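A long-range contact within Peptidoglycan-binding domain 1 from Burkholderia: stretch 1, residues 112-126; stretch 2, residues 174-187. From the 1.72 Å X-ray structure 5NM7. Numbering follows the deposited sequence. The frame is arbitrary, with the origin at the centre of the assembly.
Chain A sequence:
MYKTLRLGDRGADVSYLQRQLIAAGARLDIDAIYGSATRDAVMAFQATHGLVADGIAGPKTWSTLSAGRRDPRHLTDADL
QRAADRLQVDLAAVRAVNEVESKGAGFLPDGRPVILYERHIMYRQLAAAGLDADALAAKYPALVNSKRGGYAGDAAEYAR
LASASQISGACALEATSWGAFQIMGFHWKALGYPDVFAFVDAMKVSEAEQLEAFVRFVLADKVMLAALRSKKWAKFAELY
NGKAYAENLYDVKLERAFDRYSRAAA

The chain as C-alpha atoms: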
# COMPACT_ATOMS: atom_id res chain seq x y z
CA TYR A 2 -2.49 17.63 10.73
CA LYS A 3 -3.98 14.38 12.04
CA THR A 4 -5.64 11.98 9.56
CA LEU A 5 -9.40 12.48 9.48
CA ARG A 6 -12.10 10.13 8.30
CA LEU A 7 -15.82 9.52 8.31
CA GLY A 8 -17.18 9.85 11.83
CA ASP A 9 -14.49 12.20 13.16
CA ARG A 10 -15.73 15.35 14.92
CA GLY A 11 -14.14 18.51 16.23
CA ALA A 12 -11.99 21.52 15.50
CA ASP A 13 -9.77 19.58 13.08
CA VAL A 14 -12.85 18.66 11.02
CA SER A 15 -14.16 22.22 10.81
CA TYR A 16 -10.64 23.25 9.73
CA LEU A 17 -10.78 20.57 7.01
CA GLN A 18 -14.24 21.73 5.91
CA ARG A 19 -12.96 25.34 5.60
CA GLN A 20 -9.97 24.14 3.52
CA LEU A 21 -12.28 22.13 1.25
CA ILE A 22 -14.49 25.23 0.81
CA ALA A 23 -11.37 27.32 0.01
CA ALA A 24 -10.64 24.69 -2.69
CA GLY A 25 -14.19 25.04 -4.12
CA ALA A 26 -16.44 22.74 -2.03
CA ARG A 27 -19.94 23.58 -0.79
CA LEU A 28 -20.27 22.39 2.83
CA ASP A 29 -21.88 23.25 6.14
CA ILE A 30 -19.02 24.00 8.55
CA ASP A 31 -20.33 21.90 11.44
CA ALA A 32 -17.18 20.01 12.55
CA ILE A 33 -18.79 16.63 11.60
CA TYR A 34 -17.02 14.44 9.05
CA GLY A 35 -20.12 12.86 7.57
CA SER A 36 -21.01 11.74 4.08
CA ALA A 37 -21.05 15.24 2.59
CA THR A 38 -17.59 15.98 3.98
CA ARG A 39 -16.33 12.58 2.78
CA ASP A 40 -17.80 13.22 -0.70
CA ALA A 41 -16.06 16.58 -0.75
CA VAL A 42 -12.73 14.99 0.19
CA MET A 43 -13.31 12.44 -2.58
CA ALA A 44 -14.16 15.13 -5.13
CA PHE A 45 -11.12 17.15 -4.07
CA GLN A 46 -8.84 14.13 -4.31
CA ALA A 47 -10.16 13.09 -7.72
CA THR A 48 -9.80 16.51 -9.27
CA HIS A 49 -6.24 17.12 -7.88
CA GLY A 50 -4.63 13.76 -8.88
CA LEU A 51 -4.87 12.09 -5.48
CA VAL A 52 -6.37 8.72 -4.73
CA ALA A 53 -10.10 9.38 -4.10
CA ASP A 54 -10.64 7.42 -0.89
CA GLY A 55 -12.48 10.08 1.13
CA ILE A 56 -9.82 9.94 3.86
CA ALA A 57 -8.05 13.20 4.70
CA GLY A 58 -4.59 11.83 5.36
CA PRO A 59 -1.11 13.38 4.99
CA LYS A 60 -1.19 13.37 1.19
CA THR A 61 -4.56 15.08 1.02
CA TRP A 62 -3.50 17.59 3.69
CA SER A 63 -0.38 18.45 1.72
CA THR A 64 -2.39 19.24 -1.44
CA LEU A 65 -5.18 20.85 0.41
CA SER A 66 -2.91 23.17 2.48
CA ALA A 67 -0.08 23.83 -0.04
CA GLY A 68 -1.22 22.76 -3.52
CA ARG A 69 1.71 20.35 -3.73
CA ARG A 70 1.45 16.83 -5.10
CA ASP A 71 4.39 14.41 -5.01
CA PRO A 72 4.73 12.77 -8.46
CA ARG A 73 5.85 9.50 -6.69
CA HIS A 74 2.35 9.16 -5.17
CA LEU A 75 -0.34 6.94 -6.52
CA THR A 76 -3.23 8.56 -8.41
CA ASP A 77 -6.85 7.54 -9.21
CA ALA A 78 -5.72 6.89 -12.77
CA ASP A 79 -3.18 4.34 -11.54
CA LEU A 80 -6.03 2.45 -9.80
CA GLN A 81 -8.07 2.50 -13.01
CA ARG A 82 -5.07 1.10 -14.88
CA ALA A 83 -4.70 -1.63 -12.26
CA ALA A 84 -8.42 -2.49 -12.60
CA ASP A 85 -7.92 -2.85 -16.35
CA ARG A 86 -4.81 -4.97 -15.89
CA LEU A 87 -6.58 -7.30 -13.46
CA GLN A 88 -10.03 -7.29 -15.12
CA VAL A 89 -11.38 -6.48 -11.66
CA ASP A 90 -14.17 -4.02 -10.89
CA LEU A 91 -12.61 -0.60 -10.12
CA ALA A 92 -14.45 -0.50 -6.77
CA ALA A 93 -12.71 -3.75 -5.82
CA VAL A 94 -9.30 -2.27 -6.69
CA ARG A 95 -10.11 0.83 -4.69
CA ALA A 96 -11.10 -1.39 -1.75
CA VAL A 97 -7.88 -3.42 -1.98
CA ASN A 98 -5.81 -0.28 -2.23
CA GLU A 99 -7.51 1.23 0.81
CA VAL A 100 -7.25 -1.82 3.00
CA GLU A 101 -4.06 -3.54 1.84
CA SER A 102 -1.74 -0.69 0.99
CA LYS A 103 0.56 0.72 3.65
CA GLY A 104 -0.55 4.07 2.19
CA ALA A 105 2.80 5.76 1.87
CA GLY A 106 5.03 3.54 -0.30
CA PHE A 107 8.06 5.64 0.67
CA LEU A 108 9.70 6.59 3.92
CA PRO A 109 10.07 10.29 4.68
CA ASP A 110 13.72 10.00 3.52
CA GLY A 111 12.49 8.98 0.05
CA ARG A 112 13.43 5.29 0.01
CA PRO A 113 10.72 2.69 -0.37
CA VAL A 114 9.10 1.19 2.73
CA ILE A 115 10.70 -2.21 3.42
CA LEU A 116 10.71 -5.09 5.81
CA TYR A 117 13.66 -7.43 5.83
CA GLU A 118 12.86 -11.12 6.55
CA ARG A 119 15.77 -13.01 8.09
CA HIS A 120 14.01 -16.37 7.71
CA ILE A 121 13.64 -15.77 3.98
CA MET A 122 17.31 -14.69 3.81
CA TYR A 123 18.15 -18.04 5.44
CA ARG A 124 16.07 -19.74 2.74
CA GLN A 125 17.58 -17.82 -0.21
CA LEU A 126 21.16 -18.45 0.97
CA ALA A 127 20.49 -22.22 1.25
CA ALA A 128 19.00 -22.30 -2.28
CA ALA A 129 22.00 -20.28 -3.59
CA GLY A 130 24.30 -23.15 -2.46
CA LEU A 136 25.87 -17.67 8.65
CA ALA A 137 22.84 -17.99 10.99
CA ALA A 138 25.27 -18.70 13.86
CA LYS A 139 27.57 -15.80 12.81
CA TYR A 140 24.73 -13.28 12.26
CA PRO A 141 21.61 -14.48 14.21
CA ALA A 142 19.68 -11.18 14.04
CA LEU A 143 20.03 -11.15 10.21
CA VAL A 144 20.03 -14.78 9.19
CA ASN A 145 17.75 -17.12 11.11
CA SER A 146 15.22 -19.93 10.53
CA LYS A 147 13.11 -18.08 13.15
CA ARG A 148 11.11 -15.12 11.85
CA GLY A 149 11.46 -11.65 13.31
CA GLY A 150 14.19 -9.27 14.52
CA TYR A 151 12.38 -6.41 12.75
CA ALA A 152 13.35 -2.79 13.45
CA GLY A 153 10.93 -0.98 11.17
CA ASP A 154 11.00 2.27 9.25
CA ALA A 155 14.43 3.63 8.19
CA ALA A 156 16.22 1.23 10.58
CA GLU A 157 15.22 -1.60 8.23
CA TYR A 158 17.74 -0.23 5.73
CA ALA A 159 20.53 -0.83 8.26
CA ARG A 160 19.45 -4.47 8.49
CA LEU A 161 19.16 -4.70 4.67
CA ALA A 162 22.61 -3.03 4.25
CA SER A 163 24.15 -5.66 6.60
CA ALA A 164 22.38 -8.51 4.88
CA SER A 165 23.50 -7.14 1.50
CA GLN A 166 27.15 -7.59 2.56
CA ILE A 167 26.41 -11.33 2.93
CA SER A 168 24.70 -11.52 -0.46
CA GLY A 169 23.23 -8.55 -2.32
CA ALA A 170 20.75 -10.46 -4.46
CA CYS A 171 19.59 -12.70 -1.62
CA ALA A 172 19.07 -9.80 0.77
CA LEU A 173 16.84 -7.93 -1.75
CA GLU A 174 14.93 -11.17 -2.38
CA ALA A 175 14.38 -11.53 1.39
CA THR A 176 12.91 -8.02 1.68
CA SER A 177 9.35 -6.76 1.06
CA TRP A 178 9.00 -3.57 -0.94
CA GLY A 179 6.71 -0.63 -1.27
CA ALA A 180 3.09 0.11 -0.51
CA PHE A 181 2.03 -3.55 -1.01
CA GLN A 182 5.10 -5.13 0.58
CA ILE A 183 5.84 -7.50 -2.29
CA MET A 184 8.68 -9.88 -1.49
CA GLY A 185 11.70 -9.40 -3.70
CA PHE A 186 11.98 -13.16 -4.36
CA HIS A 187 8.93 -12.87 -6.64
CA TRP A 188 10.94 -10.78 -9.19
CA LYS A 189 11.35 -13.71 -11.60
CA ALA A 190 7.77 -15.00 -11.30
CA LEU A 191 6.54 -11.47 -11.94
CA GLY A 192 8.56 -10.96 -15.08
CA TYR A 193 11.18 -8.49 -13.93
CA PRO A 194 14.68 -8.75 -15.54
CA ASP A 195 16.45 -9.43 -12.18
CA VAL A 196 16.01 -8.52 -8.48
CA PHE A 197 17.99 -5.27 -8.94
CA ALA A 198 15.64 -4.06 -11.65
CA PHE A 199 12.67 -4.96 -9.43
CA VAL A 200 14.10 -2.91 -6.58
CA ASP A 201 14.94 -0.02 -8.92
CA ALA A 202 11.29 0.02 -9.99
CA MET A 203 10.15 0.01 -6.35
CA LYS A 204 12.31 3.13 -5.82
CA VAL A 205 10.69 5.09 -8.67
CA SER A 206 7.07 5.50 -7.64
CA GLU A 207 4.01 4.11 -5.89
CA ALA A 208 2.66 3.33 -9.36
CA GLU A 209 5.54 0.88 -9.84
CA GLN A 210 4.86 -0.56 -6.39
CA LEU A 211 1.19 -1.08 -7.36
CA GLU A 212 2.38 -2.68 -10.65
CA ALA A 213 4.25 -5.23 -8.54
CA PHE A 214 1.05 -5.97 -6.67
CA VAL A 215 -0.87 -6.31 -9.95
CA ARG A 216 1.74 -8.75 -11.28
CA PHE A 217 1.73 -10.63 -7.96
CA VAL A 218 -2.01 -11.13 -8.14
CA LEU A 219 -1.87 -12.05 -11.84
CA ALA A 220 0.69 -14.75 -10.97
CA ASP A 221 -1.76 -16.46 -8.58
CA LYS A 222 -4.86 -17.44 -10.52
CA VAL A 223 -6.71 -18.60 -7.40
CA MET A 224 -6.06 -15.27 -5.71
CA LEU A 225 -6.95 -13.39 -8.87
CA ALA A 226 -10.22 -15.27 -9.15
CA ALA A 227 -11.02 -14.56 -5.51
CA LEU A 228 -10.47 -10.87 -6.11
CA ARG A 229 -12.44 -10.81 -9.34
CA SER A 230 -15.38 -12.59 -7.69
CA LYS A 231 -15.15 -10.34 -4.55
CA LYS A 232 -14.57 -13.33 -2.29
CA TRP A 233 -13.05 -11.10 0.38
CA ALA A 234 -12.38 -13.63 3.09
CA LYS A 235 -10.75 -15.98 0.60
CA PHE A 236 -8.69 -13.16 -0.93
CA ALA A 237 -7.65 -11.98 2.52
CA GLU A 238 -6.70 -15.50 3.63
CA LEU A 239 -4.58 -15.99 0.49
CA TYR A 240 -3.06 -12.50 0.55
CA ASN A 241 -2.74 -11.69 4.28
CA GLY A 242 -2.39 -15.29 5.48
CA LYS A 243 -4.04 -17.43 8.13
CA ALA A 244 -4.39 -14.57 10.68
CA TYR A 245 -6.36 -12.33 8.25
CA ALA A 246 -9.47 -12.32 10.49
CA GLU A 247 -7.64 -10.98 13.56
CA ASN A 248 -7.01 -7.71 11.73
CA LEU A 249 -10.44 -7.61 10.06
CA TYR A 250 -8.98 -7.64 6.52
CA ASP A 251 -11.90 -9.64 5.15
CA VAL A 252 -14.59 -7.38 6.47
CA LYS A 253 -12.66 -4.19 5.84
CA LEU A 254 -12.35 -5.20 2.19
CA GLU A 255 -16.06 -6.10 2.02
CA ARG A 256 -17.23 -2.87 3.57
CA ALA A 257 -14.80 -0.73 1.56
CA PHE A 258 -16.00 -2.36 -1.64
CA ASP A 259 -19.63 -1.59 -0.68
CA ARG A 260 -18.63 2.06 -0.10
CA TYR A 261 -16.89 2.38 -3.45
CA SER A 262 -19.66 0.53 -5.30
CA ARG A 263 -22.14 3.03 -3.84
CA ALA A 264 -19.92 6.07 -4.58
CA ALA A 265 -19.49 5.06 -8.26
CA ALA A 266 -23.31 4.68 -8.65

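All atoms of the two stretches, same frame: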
# COMPACT_ATOMS: atom_id res chain seq x y z
N ARG A 112 13.21 6.67 0.40
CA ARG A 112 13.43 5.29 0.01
C ARG A 112 12.13 4.54 0.17
O ARG A 112 11.31 4.88 1.02
CB ARG A 112 14.50 4.65 0.87
CG ARG A 112 15.86 5.34 0.67
CD ARG A 112 16.90 4.78 1.58
NE ARG A 112 16.64 5.09 2.98
CZ ARG A 112 17.42 4.71 4.01
NH1 ARG A 112 18.54 4.03 3.80
NH2 ARG A 112 17.09 5.03 5.25
N PRO A 113 11.96 3.46 -0.59
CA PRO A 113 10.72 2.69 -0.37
C PRO A 113 10.60 2.07 1.02
O PRO A 113 11.60 1.72 1.67
CB PRO A 113 10.79 1.60 -1.47
CG PRO A 113 12.13 1.69 -2.09
CD PRO A 113 12.82 2.93 -1.65
N VAL A 114 9.37 1.89 1.49
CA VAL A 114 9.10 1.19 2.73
C VAL A 114 9.47 -0.28 2.53
O VAL A 114 9.15 -0.86 1.50
CB VAL A 114 7.62 1.35 3.14
CG1 VAL A 114 7.34 0.56 4.40
CG2 VAL A 114 7.33 2.83 3.40
N ILE A 115 10.21 -0.83 3.49
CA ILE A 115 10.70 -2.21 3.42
C ILE A 115 10.53 -2.92 4.72
O ILE A 115 10.40 -2.31 5.78
CB ILE A 115 12.20 -2.30 3.00
CG1 ILE A 115 13.08 -1.47 3.93
CG2 ILE A 115 12.38 -1.87 1.57
CD1 ILE A 115 14.51 -1.86 3.88
N LEU A 116 10.55 -4.25 4.64
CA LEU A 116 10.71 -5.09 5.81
C LEU A 116 11.58 -6.25 5.42
O LEU A 116 11.28 -7.00 4.48
CB LEU A 116 9.37 -5.60 6.36
CG LEU A 116 9.42 -6.18 7.78
CD1 LEU A 116 9.66 -5.06 8.79
CD2 LEU A 116 8.11 -6.88 8.11
N TYR A 117 12.72 -6.37 6.10
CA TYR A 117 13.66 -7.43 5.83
C TYR A 117 13.31 -8.69 6.65
O TYR A 117 12.97 -8.57 7.83
CB TYR A 117 15.07 -6.91 6.14
CG TYR A 117 16.11 -8.01 6.12
CD1 TYR A 117 16.52 -8.60 7.29
CD2 TYR A 117 16.62 -8.49 4.92
CE1 TYR A 117 17.43 -9.63 7.30
CE2 TYR A 117 17.53 -9.52 4.91
CZ TYR A 117 17.94 -10.07 6.11
OH TYR A 117 18.84 -11.11 6.15
N GLU A 118 13.34 -9.85 6.00
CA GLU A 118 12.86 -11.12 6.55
C GLU A 118 14.02 -12.11 6.64
O GLU A 118 14.39 -12.76 5.65
CB GLU A 118 11.76 -11.71 5.66
CG GLU A 118 10.52 -10.82 5.48
CD GLU A 118 9.61 -10.81 6.69
OE1 GLU A 118 9.95 -11.45 7.70
OE2 GLU A 118 8.55 -10.16 6.62
N ARG A 119 14.59 -12.20 7.84
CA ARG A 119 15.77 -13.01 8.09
C ARG A 119 15.57 -14.49 7.82
O ARG A 119 16.52 -15.19 7.46
CB ARG A 119 16.27 -12.82 9.51
CG ARG A 119 15.32 -13.29 10.58
CD ARG A 119 15.90 -13.03 11.93
NE ARG A 119 15.05 -13.54 12.98
CZ ARG A 119 15.14 -13.22 14.27
NH1 ARG A 119 16.11 -12.40 14.71
NH2 ARG A 119 14.26 -13.71 15.12
N HIS A 120 14.34 -14.96 8.03
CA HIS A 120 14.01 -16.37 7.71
C HIS A 120 13.94 -16.64 6.21
O HIS A 120 14.27 -17.75 5.77
CB HIS A 120 12.77 -16.83 8.48
CG HIS A 120 11.49 -16.30 7.95
ND1 HIS A 120 11.12 -14.97 8.08
CD2 HIS A 120 10.49 -16.91 7.28
CE1 HIS A 120 9.95 -14.80 7.49
NE2 HIS A 120 9.53 -15.96 7.03
N ILE A 121 13.56 -15.65 5.41
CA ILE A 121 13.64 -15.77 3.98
C ILE A 121 15.09 -15.64 3.51
O ILE A 121 15.49 -16.29 2.53
CB ILE A 121 12.73 -14.74 3.25
CG1 ILE A 121 11.27 -14.87 3.72
CG2 ILE A 121 12.81 -14.90 1.75
CD1 ILE A 121 10.66 -16.25 3.53
N MET A 122 15.88 -14.77 4.15
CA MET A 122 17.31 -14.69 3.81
C MET A 122 17.96 -16.07 3.99
O MET A 122 18.64 -16.55 3.09
CB MET A 122 18.05 -13.69 4.68
CG MET A 122 19.53 -13.51 4.29
SD MET A 122 19.73 -12.74 2.70
CE MET A 122 21.44 -12.20 2.80
N TYR A 123 17.71 -16.67 5.15
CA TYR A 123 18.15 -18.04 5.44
C TYR A 123 17.82 -18.98 4.27
O TYR A 123 18.68 -19.71 3.75
CB TYR A 123 17.49 -18.53 6.73
CG TYR A 123 17.89 -19.93 7.12
CD1 TYR A 123 19.18 -20.19 7.61
CD2 TYR A 123 17.01 -21.00 6.98
CE1 TYR A 123 19.57 -21.48 7.96
CE2 TYR A 123 17.39 -22.29 7.33
CZ TYR A 123 18.67 -22.52 7.82
OH TYR A 123 19.05 -23.80 8.17
N ARG A 124 16.57 -18.91 3.83
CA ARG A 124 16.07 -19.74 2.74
C ARG A 124 16.78 -19.47 1.40
O ARG A 124 17.12 -20.41 0.67
CB ARG A 124 14.57 -19.48 2.61
CG ARG A 124 13.74 -20.63 2.13
CD ARG A 124 12.25 -20.26 2.19
NE ARG A 124 11.62 -20.95 1.07
CZ ARG A 124 11.28 -22.24 1.05
NH1 ARG A 124 11.43 -23.02 2.12
NH2 ARG A 124 10.76 -22.75 -0.07
N GLN A 125 16.99 -18.20 1.07
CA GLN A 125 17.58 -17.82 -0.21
C GLN A 125 19.08 -18.15 -0.28
O GLN A 125 19.59 -18.48 -1.37
CB GLN A 125 17.35 -16.33 -0.53
CG GLN A 125 15.89 -15.95 -0.66
CD GLN A 125 15.14 -16.78 -1.71
OE1 GLN A 125 14.44 -17.73 -1.37
NE2 GLN A 125 15.32 -16.43 -2.97
N LEU A 126 19.75 -18.07 0.87
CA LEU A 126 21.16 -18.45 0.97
C LEU A 126 21.35 -19.97 0.78
O LEU A 126 22.26 -20.40 0.06
CB LEU A 126 21.74 -18.01 2.32
CG LEU A 126 21.90 -16.51 2.54
CD1 LEU A 126 22.11 -16.17 4.02
CD2 LEU A 126 23.04 -15.97 1.71
N GLU A 174 15.97 -10.11 -2.29
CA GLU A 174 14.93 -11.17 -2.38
C GLU A 174 14.20 -11.45 -1.06
O GLU A 174 13.00 -11.77 -1.07
CB GLU A 174 15.56 -12.46 -2.96
CG GLU A 174 15.90 -12.33 -4.43
CD GLU A 174 16.54 -13.61 -4.99
OE1 GLU A 174 16.96 -14.46 -4.20
OE2 GLU A 174 16.55 -13.73 -6.22
N ALA A 175 14.89 -11.30 0.07
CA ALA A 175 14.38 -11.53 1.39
C ALA A 175 13.77 -10.25 2.01
O ALA A 175 13.52 -10.23 3.22
CB ALA A 175 15.50 -11.98 2.30
N THR A 176 13.49 -9.25 1.19
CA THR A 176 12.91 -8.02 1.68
C THR A 176 11.58 -7.77 0.97
O THR A 176 11.46 -8.07 -0.21
CB THR A 176 13.89 -6.86 1.45
OG1 THR A 176 15.08 -7.16 2.18
CG2 THR A 176 13.32 -5.54 1.96
N SER A 177 10.60 -7.24 1.70
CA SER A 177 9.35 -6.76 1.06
C SER A 177 9.40 -5.30 0.74
O SER A 177 9.90 -4.50 1.54
CB SER A 177 8.15 -7.06 1.96
OG SER A 177 8.36 -6.60 3.28
N TRP A 178 8.81 -4.91 -0.39
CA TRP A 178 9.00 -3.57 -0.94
C TRP A 178 7.74 -2.85 -1.23
O TRP A 178 6.81 -3.40 -1.79
CB TRP A 178 9.75 -3.69 -2.27
CG TRP A 178 11.10 -4.27 -2.06
CD1 TRP A 178 11.44 -5.59 -2.00
CD2 TRP A 178 12.29 -3.54 -1.84
NE1 TRP A 178 12.76 -5.73 -1.73
CE2 TRP A 178 13.31 -4.48 -1.62
CE3 TRP A 178 12.58 -2.17 -1.78
CZ2 TRP A 178 14.63 -4.11 -1.39
CZ3 TRP A 178 13.88 -1.81 -1.53
CH2 TRP A 178 14.88 -2.77 -1.32
N GLY A 179 7.72 -1.58 -0.84
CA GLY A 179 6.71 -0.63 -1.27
C GLY A 179 5.37 -0.80 -0.57
O GLY A 179 5.25 -1.50 0.43
N ALA A 180 4.39 -0.09 -1.12
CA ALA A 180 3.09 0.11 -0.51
C ALA A 180 2.37 -1.21 -0.29
O ALA A 180 1.62 -1.35 0.69
CB ALA A 180 2.23 1.01 -1.38
N PHE A 181 2.63 -2.21 -1.16
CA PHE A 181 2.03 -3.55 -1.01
C PHE A 181 2.96 -4.63 -0.48
O PHE A 181 2.59 -5.79 -0.41
CB PHE A 181 1.39 -3.96 -2.35
CG PHE A 181 0.27 -3.09 -2.71
CD1 PHE A 181 -1.02 -3.33 -2.23
CD2 PHE A 181 0.47 -1.96 -3.45
CE1 PHE A 181 -2.05 -2.47 -2.52
CE2 PHE A 181 -0.58 -1.12 -3.76
CZ PHE A 181 -1.83 -1.36 -3.27
N GLN A 182 4.17 -4.24 -0.08
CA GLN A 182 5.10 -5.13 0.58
C GLN A 182 5.28 -6.46 -0.17
O GLN A 182 5.09 -7.55 0.40
CB GLN A 182 4.70 -5.29 2.05
CG GLN A 182 4.93 -4.01 2.84
CD GLN A 182 6.42 -3.72 3.03
OE1 GLN A 182 7.06 -4.38 3.83
NE2 GLN A 182 6.96 -2.80 2.26
N ILE A 183 5.60 -6.33 -1.45
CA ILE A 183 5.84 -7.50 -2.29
C ILE A 183 7.25 -8.00 -2.01
O ILE A 183 8.22 -7.21 -2.06
CB ILE A 183 5.61 -7.18 -3.76
CG1 ILE A 183 4.19 -6.64 -4.00
CG2 ILE A 183 5.90 -8.40 -4.62
CD1 ILE A 183 3.06 -7.57 -3.59
N MET A 184 7.38 -9.30 -1.71
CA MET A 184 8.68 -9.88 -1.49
C MET A 184 9.53 -9.88 -2.75
O MET A 184 9.08 -10.25 -3.84
CB MET A 184 8.57 -11.29 -0.96
CG MET A 184 8.00 -11.39 0.44
SD MET A 184 9.02 -10.62 1.70
CE MET A 184 10.59 -11.44 1.55
N GLY A 185 10.79 -9.47 -2.61
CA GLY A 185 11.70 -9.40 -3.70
C GLY A 185 11.91 -10.74 -4.43
O GLY A 185 12.15 -10.73 -5.63
N PHE A 186 11.77 -11.86 -3.72
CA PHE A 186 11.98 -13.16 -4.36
C PHE A 186 10.96 -13.49 -5.46
O PHE A 186 11.19 -14.44 -6.26
CB PHE A 186 12.08 -14.29 -3.35
CG PHE A 186 10.81 -14.61 -2.60
CD1 PHE A 186 9.75 -15.27 -3.23
CD2 PHE A 186 10.69 -14.31 -1.26
CE1 PHE A 186 8.59 -15.58 -2.52
CE2 PHE A 186 9.55 -14.61 -0.55
CZ PHE A 186 8.50 -15.25 -1.17
N HIS A 187 9.88 -12.74 -5.53
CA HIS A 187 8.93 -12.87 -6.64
C HIS A 187 9.40 -12.26 -7.96
O HIS A 187 8.69 -12.34 -8.95
CB HIS A 187 7.55 -12.31 -6.24
CG HIS A 187 6.83 -13.14 -5.23
ND1 HIS A 187 6.21 -14.34 -5.55
CD2 HIS A 187 6.66 -12.97 -3.91
CE1 HIS A 187 5.70 -14.87 -4.46
NE2 HIS A 187 5.95 -14.06 -3.45
O HOH W 1 7.29 -8.77 4.84

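Strands 115-117 and 176-178 pair antiparallel, their directions 169° apart, and the backbone polar groups facing across the pair are largely satisfied by one another. Leu116 and Ser177 form the hydrogen-bonded pair: Ser177 N donates to Leu116 O (2.9 Å, nearly straight at 169°), and Leu116 N donates to Ser177 O (3.2 Å). The ladder runs on past both ends of the strands. Gly179 N reaches Val114 O at 2.8 Å, and Glu118 N, at the N-cap position of the following helix, donates to Ala175 O at 2.8 Å; Glu118 O in turn accepts from Met122 N at 2.9 Å within that helix.

Val114 O takes a second, weak bond from Gln182 NE2 (3.0 Å, 130°). Gln182 NE2 also makes a straighter bond to Gly179 O (2.8 Å, 174°), so the amide spans the turn from Gly179 to Gln182 and also reaches the first stretch just before its strand. At the other end of this amide, Gln182 OE1 accepts from Ser177 OG at 2.6 Å. A water then donates to both Ser177 OG (2.9 Å) and Glu118 OE2 (2.6 Å), linking the stretches again; Glu118 OE1 is bonded elsewhere in the structure.

Ile115, Tyr117, Thr176 and Trp178 share the opposite face of the sheet from Leu116 and Ser177. There Ile115 CG2 lies over the Trp178 six-membered ring, 3.6 Å from its centroid, while Pro113 CG meets the ring edge, 3.9 Å from Trp178 CE3. Thr176 OG1 approaches the Tyr117 ring at its edge, 3.4 Å from Tyr117 CD2.

Beyond the strands, the helix packs Ile121 CG2 against Phe186 CD2 (3.7 Å) and Met122 CB against Ala175 CB (3.9 Å). One turn after Ile121, Gln125 NE2 donates to Glu174 OE1 at 2.8 Å, a side-chain bond that ties the helix to the start of the second stretch.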